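Local coordinates for protein decapping nuclease RAI1 (Candida albicans, PDB 5BUD) that hydrolyses NAD caps from the 5' ends of RNAs with the help of divalent metal ions, and binds and stimulates the exoribonuclease RAT1, at residues A[23-37]-A[74-88]. Numbering follows the deposited sequence.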
loop_
_atom_site.group_PDB
_atom_site.type_symbol
_atom_site.label_atom_id
_atom_site.label_comp_id
_atom_site.label_asym_id
_atom_site.label_seq_id
_atom_site.Cartn_x
_atom_site.Cartn_y
_atom_site.Cartn_z
ATOM N N LEU A 23 14.733 -5.718 -0.810
ATOM C CA LEU A 23 15.456 -6.867 -0.267
ATOM C C LEU A 23 15.155 -8.090 -1.116
ATOM O O LEU A 23 16.075 -8.777 -1.554
ATOM C CB LEU A 23 15.050 -7.119 1.194
ATOM C CG LEU A 23 15.267 -5.950 2.177
ATOM C CD1 LEU A 23 14.835 -6.314 3.599
ATOM C CD2 LEU A 23 16.716 -5.474 2.162
ATOM N N PHE A 24 13.872 -8.373 -1.327
ATOM C CA PHE A 24 13.445 -9.466 -2.181
ATOM C C PHE A 24 12.008 -9.215 -2.606
ATOM O O PHE A 24 11.429 -8.191 -2.241
ATOM C CB PHE A 24 13.548 -10.820 -1.425
ATOM C CG PHE A 24 12.686 -10.886 -0.183
ATOM C CD1 PHE A 24 13.180 -10.488 1.028
ATOM C CD2 PHE A 24 11.379 -11.312 -0.257
ATOM C CE1 PHE A 24 12.400 -10.507 2.153
ATOM C CE2 PHE A 24 10.580 -11.356 0.877
ATOM C CZ PHE A 24 11.088 -10.941 2.081
ATOM N N SER A 25 11.439 -10.167 -3.349
ATOM C CA SER A 25 10.062 -10.135 -3.754
ATOM C C SER A 25 9.444 -11.513 -3.670
ATOM O O SER A 25 10.150 -12.509 -3.572
ATOM C CB SER A 25 9.953 -9.665 -5.192
ATOM O OG SER A 25 10.745 -10.485 -6.018
ATOM N N TYR A 26 8.123 -11.539 -3.760
ATOM C CA TYR A 26 7.362 -12.758 -3.861
ATOM C C TYR A 26 6.068 -12.369 -4.575
ATOM O O TYR A 26 5.918 -11.204 -4.969
ATOM C CB TYR A 26 7.164 -13.394 -2.471
ATOM C CG TYR A 26 6.364 -12.635 -1.445
ATOM C CD1 TYR A 26 6.874 -11.518 -0.815
ATOM C CD2 TYR A 26 5.104 -13.063 -1.068
ATOM C CE1 TYR A 26 6.155 -10.823 0.151
ATOM C CE2 TYR A 26 4.369 -12.380 -0.112
ATOM C CZ TYR A 26 4.902 -11.255 0.496
ATOM O OH TYR A 26 4.148 -10.601 1.440
ATOM N N ALA A 27 5.144 -13.312 -4.756
ATOM C CA ALA A 27 4.017 -13.080 -5.614
ATOM C C ALA A 27 2.806 -13.856 -5.137
ATOM O O ALA A 27 2.937 -14.773 -4.312
ATOM C CB ALA A 27 4.388 -13.476 -7.048
ATOM N N ARG A 28 1.636 -13.474 -5.636
ATOM C CA ARG A 28 0.421 -14.269 -5.481
ATOM C C ARG A 28 -0.080 -14.650 -6.860
ATOM O O ARG A 28 -0.179 -13.786 -7.732
ATOM C CB ARG A 28 -0.642 -13.487 -4.744
ATOM C CG ARG A 28 -1.718 -14.371 -4.143
ATOM C CD ARG A 28 -2.586 -13.568 -3.195
ATOM N NE ARG A 28 -3.406 -12.623 -3.940
ATOM C CZ ARG A 28 -4.256 -11.778 -3.390
ATOM N NH1 ARG A 28 -4.436 -11.772 -2.079
ATOM N NH2 ARG A 28 -4.940 -10.948 -4.154
ATOM N N ASP A 29 -0.372 -15.934 -7.079
ATOM C CA ASP A 29 -0.816 -16.387 -8.402
ATOM C C ASP A 29 -2.309 -16.207 -8.588
ATOM O O ASP A 29 -3.015 -15.746 -7.689
ATOM C CB ASP A 29 -0.309 -17.814 -8.744
ATOM C CG ASP A 29 -1.038 -18.939 -7.992
ATOM O OD1 ASP A 29 -2.153 -18.749 -7.468
ATOM O OD2 ASP A 29 -0.457 -20.045 -7.957
ATOM N N ILE A 30 -2.795 -16.566 -9.766
ATOM C CA ILE A 30 -4.194 -16.317 -10.139
ATOM C C ILE A 30 -5.235 -17.102 -9.306
ATOM O O ILE A 30 -6.450 -16.772 -9.298
ATOM C CB ILE A 30 -4.373 -16.540 -11.655
ATOM C CG1 ILE A 30 -5.697 -15.935 -12.140
ATOM C CG2 ILE A 30 -4.234 -18.023 -12.020
ATOM C CD1 ILE A 30 -5.793 -15.804 -13.641
ATOM N N ASP A 31 -4.752 -18.113 -8.580
ATOM C CA ASP A 31 -5.611 -18.913 -7.700
ATOM C C ASP A 31 -5.525 -18.436 -6.256
ATOM O O ASP A 31 -6.187 -18.990 -5.395
ATOM C CB ASP A 31 -5.209 -20.396 -7.768
ATOM C CG ASP A 31 -5.210 -20.941 -9.179
ATOM O OD1 ASP A 31 -6.205 -20.740 -9.896
ATOM O OD2 ASP A 31 -4.211 -21.583 -9.578
ATOM N N GLY A 32 -4.692 -17.425 -5.986
ATOM C CA GLY A 32 -4.549 -16.888 -4.644
ATOM C C GLY A 32 -3.468 -17.555 -3.809
ATOM O O GLY A 32 -3.388 -17.326 -2.621
ATOM N N LYS A 33 -2.611 -18.348 -4.434
ATOM C CA LYS A 33 -1.543 -19.031 -3.720
ATOM C C LYS A 33 -0.252 -18.260 -3.904
ATOM O O LYS A 33 0.032 -17.790 -5.005
ATOM C CB LYS A 33 -1.345 -20.452 -4.250
ATOM C CG LYS A 33 -2.614 -21.182 -4.707
ATOM C CD LYS A 33 -3.631 -21.464 -3.599
ATOM C CE LYS A 33 -4.551 -22.629 -3.978
ATOM N NZ LYS A 33 -5.562 -22.975 -2.940
ATOM N N TYR A 34 0.547 -18.171 -2.842
ATOM C CA TYR A 34 1.804 -17.427 -2.886
ATOM C C TYR A 34 2.934 -18.220 -3.524
ATOM O O TYR A 34 2.978 -19.456 -3.449
ATOM C CB TYR A 34 2.189 -16.952 -1.479
ATOM C CG TYR A 34 1.214 -15.923 -0.992
ATOM C CD1 TYR A 34 1.439 -14.571 -1.220
ATOM C CD2 TYR A 34 0.029 -16.296 -0.370
ATOM C CE1 TYR A 34 0.526 -13.621 -0.811
ATOM C CE2 TYR A 34 -0.889 -15.354 0.045
ATOM C CZ TYR A 34 -0.635 -14.015 -0.177
ATOM O OH TYR A 34 -1.533 -13.056 0.218
ATOM N N VAL A 35 3.847 -17.484 -4.146
ATOM C CA VAL A 35 4.920 -18.023 -4.955
ATOM C C VAL A 35 6.218 -17.384 -4.490
ATOM O O VAL A 35 6.287 -16.169 -4.392
ATOM C CB VAL A 35 4.712 -17.623 -6.424
ATOM C CG1 VAL A 35 5.934 -17.985 -7.257
ATOM C CG2 VAL A 35 3.431 -18.245 -6.970
ATOM N N TYR A 36 7.250 -18.178 -4.216
ATOM C CA TYR A 36 8.464 -17.634 -3.588
ATOM C C TYR A 36 9.721 -17.760 -4.447
ATOM O O TYR A 36 10.698 -17.031 -4.234
ATOM C CB TYR A 36 8.677 -18.247 -2.190
ATOM C CG TYR A 36 7.445 -18.175 -1.307
ATOM C CD1 TYR A 36 6.535 -19.237 -1.239
ATOM C CD2 TYR A 36 7.196 -17.053 -0.521
ATOM C CE1 TYR A 36 5.406 -19.158 -0.426
ATOM C CE2 TYR A 36 6.076 -16.963 0.269
ATOM C CZ TYR A 36 5.177 -18.002 0.323
ATOM O OH TYR A 36 4.062 -17.866 1.140
ATOM N N ASP A 37 9.679 -18.643 -5.438
ATOM C CA ASP A 37 10.795 -18.837 -6.372
ATOM C C ASP A 37 10.492 -18.107 -7.681
ATOM O O ASP A 37 9.342 -18.041 -8.119
ATOM C CB ASP A 37 10.983 -20.334 -6.642
ATOM C CG ASP A 37 11.320 -21.115 -5.388
ATOM O OD1 ASP A 37 12.472 -21.029 -4.913
ATOM O OD2 ASP A 37 10.423 -21.806 -4.871
ATOM N N ASN A 74 -8.426 -11.429 1.057
ATOM C CA ASN A 74 -7.510 -10.456 0.440
ATOM C C ASN A 74 -6.883 -9.512 1.456
ATOM O O ASN A 74 -6.368 -8.452 1.107
ATOM C CB ASN A 74 -8.271 -9.629 -0.622
ATOM C CG ASN A 74 -7.354 -9.018 -1.650
ATOM O OD1 ASN A 74 -6.286 -9.552 -1.936
ATOM N ND2 ASN A 74 -7.762 -7.897 -2.215
ATOM N N LEU A 75 -6.925 -9.894 2.722
ATOM C CA LEU A 75 -6.296 -9.104 3.776
ATOM C C LEU A 75 -4.786 -9.289 3.648
ATOM O O LEU A 75 -4.325 -10.303 3.111
ATOM C CB LEU A 75 -6.820 -9.573 5.139
ATOM C CG LEU A 75 -8.352 -9.456 5.288
ATOM C CD1 LEU A 75 -8.820 -9.983 6.636
ATOM C CD2 LEU A 75 -8.816 -8.018 5.071
ATOM N N ALA A 76 -4.002 -8.326 4.115
ATOM C CA ALA A 76 -2.564 -8.524 4.173
ATOM C C ALA A 76 -2.257 -9.805 4.982
ATOM O O ALA A 76 -2.796 -10.024 6.067
ATOM C CB ALA A 76 -1.864 -7.327 4.773
ATOM N N ASP A 77 -1.371 -10.623 4.424
ATOM C CA ASP A 77 -1.135 -11.978 4.898
ATOM C C ASP A 77 0.224 -12.116 5.551
ATOM O O ASP A 77 1.220 -12.292 4.883
ATOM C CB ASP A 77 -1.241 -12.932 3.722
ATOM C CG ASP A 77 -1.134 -14.378 4.143
ATOM O OD1 ASP A 77 -1.302 -14.650 5.326
ATOM O OD2 ASP A 77 -0.878 -15.231 3.293
ATOM N N PHE A 78 0.281 -12.036 6.869
ATOM C CA PHE A 78 1.576 -12.199 7.529
ATOM C C PHE A 78 2.206 -13.571 7.386
ATOM O O PHE A 78 3.446 -13.687 7.335
ATOM C CB PHE A 78 1.533 -11.754 8.996
ATOM C CG PHE A 78 2.383 -10.549 9.279
ATOM C CD1 PHE A 78 3.756 -10.668 9.356
ATOM C CD2 PHE A 78 1.825 -9.310 9.457
ATOM C CE1 PHE A 78 4.561 -9.564 9.602
ATOM C CE2 PHE A 78 2.619 -8.204 9.727
ATOM C CZ PHE A 78 3.980 -8.334 9.789
ATOM N N ASN A 79 1.387 -14.620 7.353
ATOM C CA ASN A 79 1.912 -15.990 7.127
ATOM C C ASN A 79 2.834 -16.028 5.940
ATOM O O ASN A 79 3.990 -16.451 6.049
ATOM C CB ASN A 79 0.774 -16.982 6.902
ATOM C CG ASN A 79 1.240 -18.423 6.928
ATOM O OD1 ASN A 79 1.730 -18.948 5.926
ATOM N ND2 ASN A 79 1.081 -19.082 8.078
ATOM N N SER A 80 2.332 -15.578 4.796
ATOM C CA SER A 80 3.100 -15.629 3.559
ATOM C C SER A 80 4.295 -14.690 3.596
ATOM O O SER A 80 5.363 -15.045 3.118
ATOM C CB SER A 80 2.216 -15.398 2.322
ATOM O OG SER A 80 1.650 -14.097 2.280
ATOM N N LEU A 81 4.157 -13.529 4.229
ATOM C CA LEU A 81 5.280 -12.622 4.310
ATOM C C LEU A 81 6.385 -13.260 5.150
ATOM O O LEU A 81 7.536 -13.226 4.775
ATOM C CB LEU A 81 4.857 -11.268 4.897
ATOM C CG LEU A 81 5.984 -10.261 5.226
ATOM C CD1 LEU A 81 6.867 -9.948 4.024
ATOM C CD2 LEU A 81 5.387 -8.977 5.791
ATOM N N LEU A 82 6.036 -13.861 6.289
ATOM C CA LEU A 82 7.070 -14.518 7.122
ATOM C C LEU A 82 7.750 -15.671 6.404
ATOM O O LEU A 82 8.948 -15.898 6.602
ATOM C CB LEU A 82 6.512 -15.003 8.469
ATOM C CG LEU A 82 6.022 -13.888 9.395
ATOM C CD1 LEU A 82 5.407 -14.501 10.636
ATOM C CD2 LEU A 82 7.097 -12.829 9.735
ATOM N N LYS A 83 6.997 -16.378 5.569
ATOM C CA LYS A 83 7.537 -17.535 4.839
ATOM C C LYS A 83 8.544 -17.056 3.820
ATOM O O LYS A 83 9.625 -17.674 3.631
ATOM C CB LYS A 83 6.418 -18.339 4.200
ATOM C CG LYS A 83 6.883 -19.487 3.326
ATOM C CD LYS A 83 6.165 -20.789 3.639
ATOM C CE LYS A 83 6.644 -21.934 2.757
ATOM N NZ LYS A 83 5.686 -22.129 1.650
ATOM N N ALA A 84 8.202 -15.937 3.171
ATOM C CA ALA A 84 9.114 -15.264 2.253
ATOM C C ALA A 84 10.344 -14.798 2.994
ATOM O O ALA A 84 11.454 -14.992 2.513
ATOM C CB ALA A 84 8.412 -14.080 1.579
ATOM N N ILE A 85 10.159 -14.196 4.170
ATOM C CA ILE A 85 11.296 -13.754 5.018
ATOM C C ILE A 85 12.226 -14.932 5.440
ATOM O O ILE A 85 13.443 -14.802 5.390
ATOM C CB ILE A 85 10.791 -12.971 6.252
ATOM C CG1 ILE A 85 10.330 -11.552 5.822
ATOM C CG2 ILE A 85 11.864 -12.854 7.313
ATOM C CD1 ILE A 85 9.637 -10.731 6.900
ATOM N N ILE A 86 11.652 -16.076 5.831
ATOM C CA ILE A 86 12.468 -17.269 6.198
ATOM C C ILE A 86 13.331 -17.710 5.000
ATOM O O ILE A 86 14.521 -17.922 5.135
ATOM C CB ILE A 86 11.588 -18.458 6.673
ATOM C CG1 ILE A 86 10.879 -18.108 7.992
ATOM C CG2 ILE A 86 12.443 -19.720 6.849
ATOM C CD1 ILE A 86 9.633 -18.939 8.266
ATOM N N LYS A 87 12.732 -17.788 3.819
ATOM C CA LYS A 87 13.490 -18.099 2.601
ATOM C C LYS A 87 14.674 -17.166 2.375
ATOM O O LYS A 87 15.806 -17.629 2.111
ATOM C CB LYS A 87 12.578 -18.077 1.392
ATOM C CG LYS A 87 13.236 -18.578 0.121
ATOM C CD LYS A 87 12.196 -18.859 -0.959
ATOM C CE LYS A 87 12.851 -19.295 -2.261
ATOM N NZ LYS A 87 13.810 -18.263 -2.730
ATOM N N TYR A 88 14.431 -15.850 2.484
ATOM C CA TYR A 88 15.481 -14.864 2.257
ATOM C C TYR A 88 16.540 -14.959 3.316
ATOM O O TYR A 88 17.725 -14.960 3.019
ATOM C CB TYR A 88 14.890 -13.435 2.249
ATOM C CG TYR A 88 15.911 -12.312 2.064
ATOM C CD1 TYR A 88 16.534 -12.094 0.832
ATOM C CD2 TYR A 88 16.216 -11.447 3.108
ATOM C CE1 TYR A 88 17.460 -11.064 0.664
ATOM C CE2 TYR A 88 17.131 -10.411 2.952
ATOM C CZ TYR A 88 17.753 -10.229 1.736
ATOM O OH TYR A 88 18.647 -9.196 1.609
HETATM O O HOH W 1 18.717 -8.326 -1.073
HETATM O O HOH W 2 1.779 -11.523 2.191
#
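Ser80 CB sits over one face of the Tyr34 ring, 3.5 Å from the centroid and 12° off the normal, a CH-pi contact, and Arg28 CG lies over the opposite face, sandwiching the ring. Tyr36 reaches across the same turn of helix: its OH meets Ser80 CB, Lys83 CG lies over one face, and Ser80 O sits at the ring edge. Ala84 CB fits among three rings, 3.6 Å from Phe24 CE2, over a face of Tyr26 and against Tyr36 CD2. Phe24, with CG wedged between its backbone N and carbonyl carbon (chi1 61°), sets CD1 3.4 Å from Tyr88 CG, the two planes 32° apart. Two waters bridge the segments: one joins Tyr26 OH, Ser80 OG and the carbonyl O of the N-cap Asp77, another links Leu23 O to Tyr88 OH. At the far end Arg28 NH1 and NH2 both grip Asn74 OD1, each at 2.9 Å and in the guanidinium plane, while NE bonds Tyr203 O. The arrangement is an aromatic-rich packing of helix 78-92 on the 23-28/34-35 beta hairpin of this PD-(D/E)XK nuclease fold, whose Arg28 end lies about 8 Å, side chain to metal, from a bound manganese ion.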